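Local coordinates for protein phospholipase C-beta (PLC-beta) (Sepia officinalis, PDB 3QR0) that is a multidomain phospholipase C of the beta class, combining PH, EF-hand-like, TIM-barrel and C2 domains and carrying a calcium ion in its barrel domain, at residues I657-L662 and A761-H766; I667-E672 and M697-D702; L392-V397 and A429-E434. All coordinates share one frame; numbering follows the deposited sequence.

Interaction 1. Residues I657-L662 and A761-H766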
loop_
_atom_site.group_PDB
_atom_site.type_symbol
_atom_site.label_atom_id
_atom_site.label_comp_id
_atom_site.label_asym_id
_atom_site.label_seq_id
_atom_site.Cartn_x
_atom_site.Cartn_y
_atom_site.Cartn_z
ATOM N N ILE A 657 -21.929 -3.267 -9.166
ATOM C CA ILE A 657 -23.114 -4.117 -9.045
ATOM C C ILE A 657 -23.612 -4.172 -7.606
ATOM O O ILE A 657 -24.776 -3.867 -7.333
ATOM C CB ILE A 657 -22.823 -5.544 -9.564
ATOM C CG1 ILE A 657 -22.492 -5.501 -11.063
ATOM C CG2 ILE A 657 -24.014 -6.458 -9.346
ATOM C CD1 ILE A 657 -21.911 -6.791 -11.590
ATOM N N SER A 658 -22.729 -4.549 -6.687
ATOM C CA SER A 658 -23.104 -4.697 -5.290
ATOM C C SER A 658 -21.893 -4.581 -4.372
ATOM O O SER A 658 -20.765 -4.434 -4.834
ATOM C CB SER A 658 -23.788 -6.049 -5.077
ATOM O OG SER A 658 -22.880 -7.117 -5.281
ATOM N N ALA A 659 -22.146 -4.628 -3.070
ATOM C CA ALA A 659 -21.083 -4.677 -2.072
ATOM C C ALA A 659 -21.479 -5.610 -0.943
ATOM O O ALA A 659 -22.662 -5.857 -0.726
ATOM C CB ALA A 659 -20.777 -3.286 -1.533
ATOM N N GLN A 660 -20.477 -6.140 -0.246
ATOM C CA GLN A 660 -20.696 -7.054 0.865
ATOM C C GLN A 660 -19.949 -6.587 2.106
ATOM O O GLN A 660 -18.804 -6.148 2.019
ATOM C CB GLN A 660 -20.228 -8.466 0.510
ATOM C CG GLN A 660 -20.940 -9.081 -0.699
ATOM C CD GLN A 660 -20.385 -8.598 -2.020
ATOM O OE1 GLN A 660 -19.168 -8.592 -2.232
ATOM N NE2 GLN A 660 -21.275 -8.183 -2.922
ATOM N N PHE A 661 -20.616 -6.691 3.253
ATOM C CA PHE A 661 -19.993 -6.501 4.560
ATOM C C PHE A 661 -19.270 -5.173 4.688
ATOM O O PHE A 661 -18.135 -5.121 5.149
ATOM C CB PHE A 661 -19.032 -7.651 4.863
ATOM C CG PHE A 661 -19.674 -8.998 4.812
ATOM C CD1 PHE A 661 -20.622 -9.359 5.753
ATOM C CD2 PHE A 661 -19.327 -9.909 3.827
ATOM C CE1 PHE A 661 -21.220 -10.609 5.713
ATOM C CE2 PHE A 661 -19.913 -11.158 3.786
ATOM C CZ PHE A 661 -20.864 -11.508 4.727
ATOM N N LEU A 662 -19.931 -4.101 4.272
ATOM C CA LEU A 662 -19.349 -2.768 4.391
ATOM C C LEU A 662 -19.234 -2.323 5.844
ATOM O O LEU A 662 -18.340 -1.554 6.180
ATOM C CB LEU A 662 -20.166 -1.742 3.608
ATOM C CG LEU A 662 -20.131 -1.881 2.090
ATOM C CD1 LEU A 662 -20.915 -0.733 1.472
ATOM C CD2 LEU A 662 -18.694 -1.912 1.557
ATOM N N ALA A 761 -15.195 -6.644 3.749
ATOM C CA ALA A 761 -15.766 -5.543 2.966
ATOM C C ALA A 761 -15.278 -5.608 1.526
ATOM O O ALA A 761 -14.072 -5.568 1.272
ATOM C CB ALA A 761 -15.425 -4.182 3.591
ATOM N N SER A 762 -16.222 -5.724 0.594
ATOM C CA SER A 762 -15.912 -5.914 -0.818
ATOM C C SER A 762 -16.952 -5.250 -1.710
ATOM O O SER A 762 -18.106 -5.098 -1.322
ATOM C CB SER A 762 -15.874 -7.405 -1.167
ATOM O OG SER A 762 -15.014 -8.131 -0.301
ATOM N N VAL A 763 -16.518 -4.854 -2.901
ATOM C CA VAL A 763 -17.424 -4.442 -3.969
ATOM C C VAL A 763 -17.398 -5.535 -5.030
ATOM O O VAL A 763 -16.338 -6.091 -5.327
ATOM C CB VAL A 763 -17.012 -3.081 -4.572
ATOM C CG1 VAL A 763 -17.752 -2.809 -5.888
ATOM C CG2 VAL A 763 -17.289 -1.959 -3.577
ATOM N N PHE A 764 -18.566 -5.859 -5.576
ATOM C CA PHE A 764 -18.673 -6.758 -6.718
ATOM C C PHE A 764 -18.965 -5.898 -7.950
ATOM O O PHE A 764 -19.893 -5.073 -7.937
ATOM C CB PHE A 764 -19.770 -7.796 -6.476
ATOM C CG PHE A 764 -19.920 -8.808 -7.580
ATOM C CD1 PHE A 764 -18.897 -9.709 -7.862
ATOM C CD2 PHE A 764 -21.095 -8.878 -8.321
ATOM C CE1 PHE A 764 -19.034 -10.653 -8.875
ATOM C CE2 PHE A 764 -21.244 -9.820 -9.335
ATOM C CZ PHE A 764 -20.210 -10.707 -9.618
ATOM N N ALA A 765 -18.156 -6.072 -8.993
ATOM C CA ALA A 765 -18.231 -5.229 -10.187
ATOM C C ALA A 765 -17.983 -6.033 -11.462
ATOM O O ALA A 765 -17.425 -7.134 -11.414
ATOM C CB ALA A 765 -17.208 -4.099 -10.083
ATOM N N HIS A 766 -18.401 -5.479 -12.598
ATOM C CA HIS A 766 -17.989 -5.991 -13.900
ATOM C C HIS A 766 -17.053 -4.979 -14.554
ATOM O O HIS A 766 -17.335 -3.775 -14.576
ATOM C CB HIS A 766 -19.173 -6.266 -14.819
ATOM C CG HIS A 766 -18.786 -6.929 -16.107
ATOM N ND1 HIS A 766 -18.424 -6.220 -17.232
ATOM C CD2 HIS A 766 -18.689 -8.238 -16.441
ATOM C CE1 HIS A 766 -18.130 -7.063 -18.207
ATOM N NE2 HIS A 766 -18.280 -8.295 -17.751
#
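The carbonyl oxygen of Phe764 is gripped by two backbone N-H groups at once, from Ile657 N at 3.0 Å and from Ser658 N at 3.1 Å. The second bond is the straighter, 169° at the hydrogen, and arrives on a lone pair. Two successive residues facing one across antiparallel strands make this a classic beta bulge. Phe764 N returns a short 2.7 Å bond to Ser658 O, approaching from 38° above the carbonyl plane. One hydrogen-bonded pair further on, Gln660 N reaches Ser762 O at 2.8 Å and Ser762 N answers to Gln660 O, both in the carbonyl planes. Between these pairs Ala659 and Val763 form a non-hydrogen-bonded pair. At the strand end, Ala761 CA adds a CA-H...O contact to Gln660 O at 3.2 Å.

Ser658, Gln660, Ser762 and Phe764 share one face of the sheet. Phe764 CG stands anti to its backbone N, so the ring runs alongside Ile657 and CE2 meets Ile657 CD1 at 3.8 Å, while Ser658 OG lies 3.4 Å from Phe764 CB. The Gln660 chain bends at chi2 (80°), bringing OE1 near Ser762 CB and NE2 near Phe764 CB. On the other face Ala659 CB meets Val763 CG2 loosely, and Val763 also packs on Val723 of strand 718-725.

Two polar tips on the first face meet the region around the EF-hand-like domain: Ser658 OG bonds Glu230 and Gln660 OE1 bonds Gln151, while Ser762 OG turns back to Leu760 O. Arg228 makes a cation-pi contact with Phe764. Chemically, then, the pair of C2 strands has two characters: small apolar groups line the interior of the beta sandwich, whereas the opposite face is a buried, mixed polar and aromatic layer.

Interaction 2. Residues I667-E672 and M697-D702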
loop_
_atom_site.group_PDB
_atom_site.type_symbol
_atom_site.label_atom_id
_atom_site.label_comp_id
_atom_site.label_asym_id
_atom_site.label_seq_id
_atom_site.Cartn_x
_atom_site.Cartn_y
_atom_site.Cartn_z
ATOM N N ILE A 667 -25.719 0.996 7.589
ATOM C CA ILE A 667 -25.330 2.276 6.995
ATOM C C ILE A 667 -25.987 2.482 5.632
ATOM O O ILE A 667 -26.491 1.537 5.021
ATOM C CB ILE A 667 -23.790 2.392 6.824
ATOM C CG1 ILE A 667 -23.247 1.294 5.900
ATOM C CG2 ILE A 667 -23.101 2.324 8.178
ATOM C CD1 ILE A 667 -21.919 1.634 5.268
ATOM N N SER A 668 -25.987 3.730 5.177
ATOM C CA SER A 668 -26.346 4.068 3.806
ATOM C C SER A 668 -25.040 4.347 3.068
ATOM O O SER A 668 -24.169 5.029 3.605
ATOM C CB SER A 668 -27.255 5.294 3.773
ATOM O OG SER A 668 -28.439 5.061 4.519
ATOM N N SER A 669 -24.888 3.811 1.861
ATOM C CA SER A 669 -23.613 3.903 1.145
ATOM C C SER A 669 -23.758 4.235 -0.329
ATOM O O SER A 669 -24.821 4.065 -0.922
ATOM C CB SER A 669 -22.843 2.590 1.272
ATOM O OG SER A 669 -23.467 1.557 0.529
ATOM N N TYR A 670 -22.659 4.715 -0.906
ATOM C CA TYR A 670 -22.526 4.842 -2.347
ATOM C C TYR A 670 -21.090 4.541 -2.764
ATOM O O TYR A 670 -20.182 4.475 -1.929
ATOM C CB TYR A 670 -22.970 6.233 -2.835
ATOM C CG TYR A 670 -22.181 7.403 -2.281
ATOM C CD1 TYR A 670 -20.956 7.768 -2.836
ATOM C CD2 TYR A 670 -22.671 8.163 -1.223
ATOM C CE1 TYR A 670 -20.231 8.847 -2.341
ATOM C CE2 TYR A 670 -21.953 9.252 -0.721
ATOM C CZ TYR A 670 -20.735 9.587 -1.286
ATOM O OH TYR A 670 -20.008 10.651 -0.792
ATOM N N VAL A 671 -20.906 4.353 -4.063
ATOM C CA VAL A 671 -19.613 4.002 -4.626
ATOM C C VAL A 671 -19.258 4.982 -5.732
ATOM O O VAL A 671 -20.119 5.387 -6.522
ATOM C CB VAL A 671 -19.615 2.568 -5.180
ATOM C CG1 VAL A 671 -18.217 2.183 -5.706
ATOM C CG2 VAL A 671 -20.086 1.591 -4.101
ATOM N N GLU A 672 -17.993 5.386 -5.749
ATOM C CA GLU A 672 -17.452 6.262 -6.776
ATOM C C GLU A 672 -16.301 5.568 -7.507
ATOM O O GLU A 672 -15.621 4.712 -6.943
ATOM C CB GLU A 672 -16.936 7.547 -6.140
ATOM C CG GLU A 672 -18.006 8.471 -5.621
ATOM C CD GLU A 672 -17.412 9.646 -4.875
ATOM O OE1 GLU A 672 -16.999 9.451 -3.713
ATOM O OE2 GLU A 672 -17.344 10.753 -5.453
ATOM N N MET A 697 -24.675 -4.760 4.925
ATOM C CA MET A 697 -24.341 -6.179 4.766
ATOM C C MET A 697 -24.303 -6.611 3.300
ATOM O O MET A 697 -23.360 -7.278 2.876
ATOM C CB MET A 697 -25.334 -7.045 5.555
ATOM C CG MET A 697 -25.011 -8.537 5.585
ATOM S SD MET A 697 -26.015 -9.445 6.792
ATOM C CE MET A 697 -25.155 -9.038 8.314
ATOM N N ASP A 698 -25.322 -6.242 2.531
ATOM C CA ASP A 698 -25.380 -6.636 1.125
ATOM C C ASP A 698 -26.136 -5.643 0.231
ATOM O O ASP A 698 -27.091 -6.019 -0.437
ATOM C CB ASP A 698 -25.953 -8.059 0.995
ATOM C CG ASP A 698 -27.373 -8.196 1.542
ATOM O OD1 ASP A 698 -27.919 -7.229 2.112
ATOM O OD2 ASP A 698 -27.950 -9.293 1.393
ATOM N N PRO A 699 -25.688 -4.374 0.197
ATOM C CA PRO A 699 -26.337 -3.382 -0.666
ATOM C C PRO A 699 -26.227 -3.760 -2.142
ATOM O O PRO A 699 -25.170 -4.210 -2.574
ATOM C CB PRO A 699 -25.553 -2.095 -0.380
ATOM C CG PRO A 699 -24.222 -2.560 0.133
ATOM C CD PRO A 699 -24.528 -3.804 0.911
ATOM N N TYR A 700 -27.310 -3.583 -2.897
ATOM C CA TYR A 700 -27.340 -3.947 -4.317
ATOM C C TYR A 700 -27.547 -2.697 -5.168
ATOM O O TYR A 700 -28.667 -2.235 -5.346
ATOM C CB TYR A 700 -28.440 -4.995 -4.555
ATOM C CG TYR A 700 -28.593 -5.504 -5.983
ATOM C CD1 TYR A 700 -27.486 -5.762 -6.785
ATOM C CD2 TYR A 700 -29.858 -5.767 -6.514
ATOM C CE1 TYR A 700 -27.633 -6.240 -8.089
ATOM C CE2 TYR A 700 -30.013 -6.248 -7.816
ATOM C CZ TYR A 700 -28.891 -6.487 -8.593
ATOM O OH TYR A 700 -29.025 -6.958 -9.876
ATOM N N TYR A 701 -26.452 -2.143 -5.688
ATOM C CA TYR A 701 -26.498 -0.863 -6.404
ATOM C C TYR A 701 -27.075 -1.034 -7.804
ATOM O O TYR A 701 -27.898 -0.230 -8.240
ATOM C CB TYR A 701 -25.107 -0.220 -6.496
ATOM C CG TYR A 701 -24.397 -0.111 -5.167
ATOM C CD1 TYR A 701 -24.706 0.910 -4.263
ATOM C CD2 TYR A 701 -23.431 -1.036 -4.804
ATOM C CE1 TYR A 701 -24.054 1.001 -3.036
ATOM C CE2 TYR A 701 -22.778 -0.952 -3.585
ATOM C CZ TYR A 701 -23.091 0.063 -2.705
ATOM O OH TYR A 701 -22.433 0.126 -1.496
ATOM N N ASP A 702 -26.638 -2.085 -8.499
ATOM C CA ASP A 702 -27.055 -2.348 -9.872
ATOM C C ASP A 702 -26.993 -1.064 -10.700
ATOM O O ASP A 702 -27.986 -0.637 -11.300
ATOM C CB ASP A 702 -28.467 -2.946 -9.890
ATOM C CG ASP A 702 -28.879 -3.439 -11.264
ATOM O OD1 ASP A 702 -28.003 -3.852 -12.052
ATOM O OD2 ASP A 702 -30.085 -3.414 -11.553
#
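No backbone ladder joins these two pieces: the start of the strand, Ser669 to Glu672, runs past the irregular 697-702 loop with its nearest CA atoms 8.0 Å away, and side chains close the gap. Tyr701 does most of the bridging. Its CG sits anti to the carbonyl carbon (chi1 -52°), which sends the ring across to the strand, where Ser669 and Val671 both direct their CB atoms toward the loop while that of Tyr670 points away.

At the tip of the ring, Tyr701 OH and Ser669 OG share a short hydrogen bond of 2.7 Å, in which either hydroxyl may be the donor. Ser669 OG takes the crowded position between its own N and carbonyl carbon (chi1 70°), and it meets the phenol near the ring plane, at the edge. The backbone contributes to that same rim: Ser669 O lies in plane 3.8 Å from Tyr701 CE1. Pro699 CG touches Ser669 OG more distantly, at 4.2 Å.

Val671 comes at the ring quite differently. Its CG2, anti to its own carbonyl carbon, sits over one face, 4.0 Å from the centroid of the Tyr701 ring, in a CH-pi contact displaced toward the rim and closest to CZ. The hydrogen bond thus anchors the tip of the side chain, and the methyl packs on one face of the ring.

All the residues in contact are buried. Tyr701 is also packed against Ile656 and Ala659 of strand 650-660 and against Leu662, while Val671 rests on Ile721 and Val723 of strand 718-725, so the ring fills the seam between the two sheets of the C2 sandwich.

Interaction 3. Residues L392-V397 and A429-E434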
loop_
_atom_site.group_PDB
_atom_site.type_symbol
_atom_site.label_atom_id
_atom_site.label_comp_id
_atom_site.label_asym_id
_atom_site.label_seq_id
_atom_site.Cartn_x
_atom_site.Cartn_y
_atom_site.Cartn_z
ATOM N N LEU A 392 16.315 13.767 18.127
ATOM C CA LEU A 392 17.767 13.637 17.937
ATOM C C LEU A 392 18.050 12.996 16.589
ATOM O O LEU A 392 17.423 12.002 16.227
ATOM C CB LEU A 392 18.418 12.792 19.039
ATOM C CG LEU A 392 18.732 13.441 20.390
ATOM C CD1 LEU A 392 19.341 12.395 21.324
ATOM C CD2 LEU A 392 19.675 14.634 20.237
ATOM N N PHE A 393 18.994 13.564 15.847
ATOM C CA PHE A 393 19.420 12.982 14.579
ATOM C C PHE A 393 19.919 11.545 14.771
ATOM O O PHE A 393 19.591 10.656 13.981
ATOM C CB PHE A 393 20.514 13.835 13.936
ATOM C CG PHE A 393 21.078 13.239 12.677
ATOM C CD1 PHE A 393 20.506 13.519 11.449
ATOM C CD2 PHE A 393 22.170 12.381 12.726
ATOM C CE1 PHE A 393 21.011 12.951 10.282
ATOM C CE2 PHE A 393 22.684 11.817 11.566
ATOM C CZ PHE A 393 22.105 12.103 10.343
ATOM N N LYS A 394 20.710 11.330 15.821
ATOM C CA LYS A 394 21.256 10.004 16.138
ATOM C C LYS A 394 20.152 8.949 16.283
ATOM O O LYS A 394 20.260 7.857 15.721
ATOM C CB LYS A 394 22.101 10.073 17.419
ATOM C CG LYS A 394 22.789 8.781 17.829
ATOM C CD LYS A 394 23.668 9.038 19.055
ATOM C CE LYS A 394 24.295 7.773 19.609
ATOM N NZ LYS A 394 25.349 8.100 20.611
ATOM N N ASP A 395 19.093 9.281 17.019
ATOM C CA ASP A 395 17.960 8.368 17.175
ATOM C C ASP A 395 17.324 8.023 15.826
ATOM O O ASP A 395 16.990 6.865 15.577
ATOM C CB ASP A 395 16.888 8.954 18.110
ATOM C CG ASP A 395 17.332 9.005 19.566
ATOM O OD1 ASP A 395 18.348 8.369 19.919
ATOM O OD2 ASP A 395 16.657 9.684 20.368
ATOM N N VAL A 396 17.153 9.019 14.960
ATOM C CA VAL A 396 16.557 8.783 13.642
ATOM C C VAL A 396 17.390 7.799 12.797
ATOM O O VAL A 396 16.843 6.844 12.231
ATOM C CB VAL A 396 16.325 10.109 12.868
ATOM C CG1 VAL A 396 15.982 9.836 11.417
ATOM C CG2 VAL A 396 15.222 10.931 13.533
ATOM N N VAL A 397 18.701 8.007 12.711
ATOM C CA VAL A 397 19.523 7.134 11.852
ATOM C C VAL A 397 19.604 5.691 12.357
ATOM O O VAL A 397 19.652 4.756 11.559
ATOM C CB VAL A 397 20.935 7.702 11.550
ATOM C CG1 VAL A 397 20.830 8.922 10.616
ATOM C CG2 VAL A 397 21.686 8.041 12.824
ATOM N N ALA A 429 27.774 12.949 10.034
ATOM C CA ALA A 429 28.566 11.977 9.277
ATOM C C ALA A 429 28.994 10.810 10.149
ATOM O O ALA A 429 28.915 9.656 9.731
ATOM C CB ALA A 429 29.792 12.648 8.665
ATOM N N GLN A 430 29.435 11.118 11.365
ATOM C CA GLN A 430 29.858 10.097 12.318
ATOM C C GLN A 430 28.723 9.127 12.637
ATOM O O GLN A 430 28.916 7.912 12.595
ATOM C CB GLN A 430 30.364 10.744 13.609
ATOM C CG GLN A 430 30.843 9.748 14.649
ATOM C CD GLN A 430 31.281 10.414 15.940
ATOM O OE1 GLN A 430 31.788 11.537 15.941
ATOM N NE2 GLN A 430 31.091 9.714 17.050
ATOM N N TYR A 431 27.544 9.664 12.943
ATOM C CA TYR A 431 26.401 8.823 13.322
ATOM C C TYR A 431 25.839 8.026 12.145
ATOM O O TYR A 431 25.337 6.918 12.339
ATOM C CB TYR A 431 25.299 9.642 14.009
ATOM C CG TYR A 431 25.743 10.372 15.268
ATOM C CD1 TYR A 431 26.609 9.774 16.184
ATOM C CD2 TYR A 431 25.288 11.655 15.543
ATOM C CE1 TYR A 431 27.015 10.443 17.326
ATOM C CE2 TYR A 431 25.681 12.331 16.683
ATOM C CZ TYR A 431 26.545 11.723 17.572
ATOM O OH TYR A 431 26.946 12.395 18.703
ATOM N N CYS A 432 25.923 8.578 10.934
ATOM C CA CYS A 432 25.590 7.808 9.731
ATOM C C CYS A 432 26.502 6.591 9.635
ATOM O O CYS A 432 26.035 5.476 9.425
ATOM C CB CYS A 432 25.743 8.645 8.459
ATOM S SG CYS A 432 24.413 9.831 8.182
ATOM N N ASN A 433 27.803 6.815 9.791
ATOM C CA ASN A 433 28.777 5.728 9.718
ATOM C C ASN A 433 28.518 4.665 10.781
ATOM O O ASN A 433 28.467 3.471 10.479
ATOM C CB ASN A 433 30.206 6.270 9.837
ATOM C CG ASN A 433 30.679 6.945 8.560
ATOM O OD1 ASN A 433 30.684 6.335 7.491
ATOM N ND2 ASN A 433 31.089 8.203 8.666
ATOM N N GLU A 434 28.331 5.107 12.019
ATOM C CA GLU A 434 28.145 4.188 13.137
ATOM C C GLU A 434 26.799 3.465 13.086
ATOM O O GLU A 434 26.727 2.281 13.406
ATOM C CB GLU A 434 28.320 4.923 14.469
ATOM C CG GLU A 434 29.766 5.368 14.708
ATOM C CD GLU A 434 29.944 6.231 15.952
ATOM O OE1 GLU A 434 28.951 6.498 16.662
ATOM O OE2 GLU A 434 31.093 6.646 16.212
#
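Two neighbouring helices of the X half of the TIM barrel, 393-403 and 422-436, meet here; the first lies in the connection, which also carries strands 380-381 and 391-392, between parallel strands 366-372 and 412-418. Their short segments run nearly parallel, at 26°, with the axes 9.5 Å apart, and no hydrogen bond crosses between them.

Tyr431 is the central side chain. Lys394 lies extended over one face of its ring, with the methylene CD 4.1 Å from the Tyr431 centroid and only 14° off the normal, a CH-pi contact made by the aliphatic chain. Deeper in, Phe393 CG is anti to its backbone N (chi1 176°), which swings the ring toward the partner helix. There its edge does the touching: CZ meets Cys432 SG at 3.9 Å, with the sulfur in the ring plane, and CE2 meets Tyr431 CB at 4.2 Å. The Val397 and Tyr431 side chains cross at about a right angle, with Val397 CG2 4.1 Å from Tyr431 CB. The inner part of Phe393 continues onto Leu369 and Cys371 of strand 366-372.

The polar ends turn to other partners: Tyr431 OH bonds Glu378, and Lys394 NZ stays 5.6 Å from Glu434 OE1, too far for a salt bridge although the opposite charges probably attract weakly. The helices are therefore held together by apolar, sulfur-aromatic and CH-pi contacts, with lysine contributing its hydrocarbon chain.

In the fold
Interaction 3 comes first along the chain, in the TIM-barrel region, which also holds the calcium ion bound by Asn339, Glu368, Asp370 and Glu417. Interactions 1 and 2 follow in the C2 domain, on the opposite side of the chain's centre, their centres about 48 and 51 Å from that of interaction 3. Those two are neighbours, with centres about 8 Å apart, and the chain makes interaction 2 within the span that interaction 1 brackets. They touch directly: Ile657 O to Asp702 N and Phe661 N to Met697 O, each 2.8 Å, are probable hydrogen bonds. Strand 650-660, flanked by strand 761-771 and the 697-702 loop, makes them one packed unit, independent of the barrel contact.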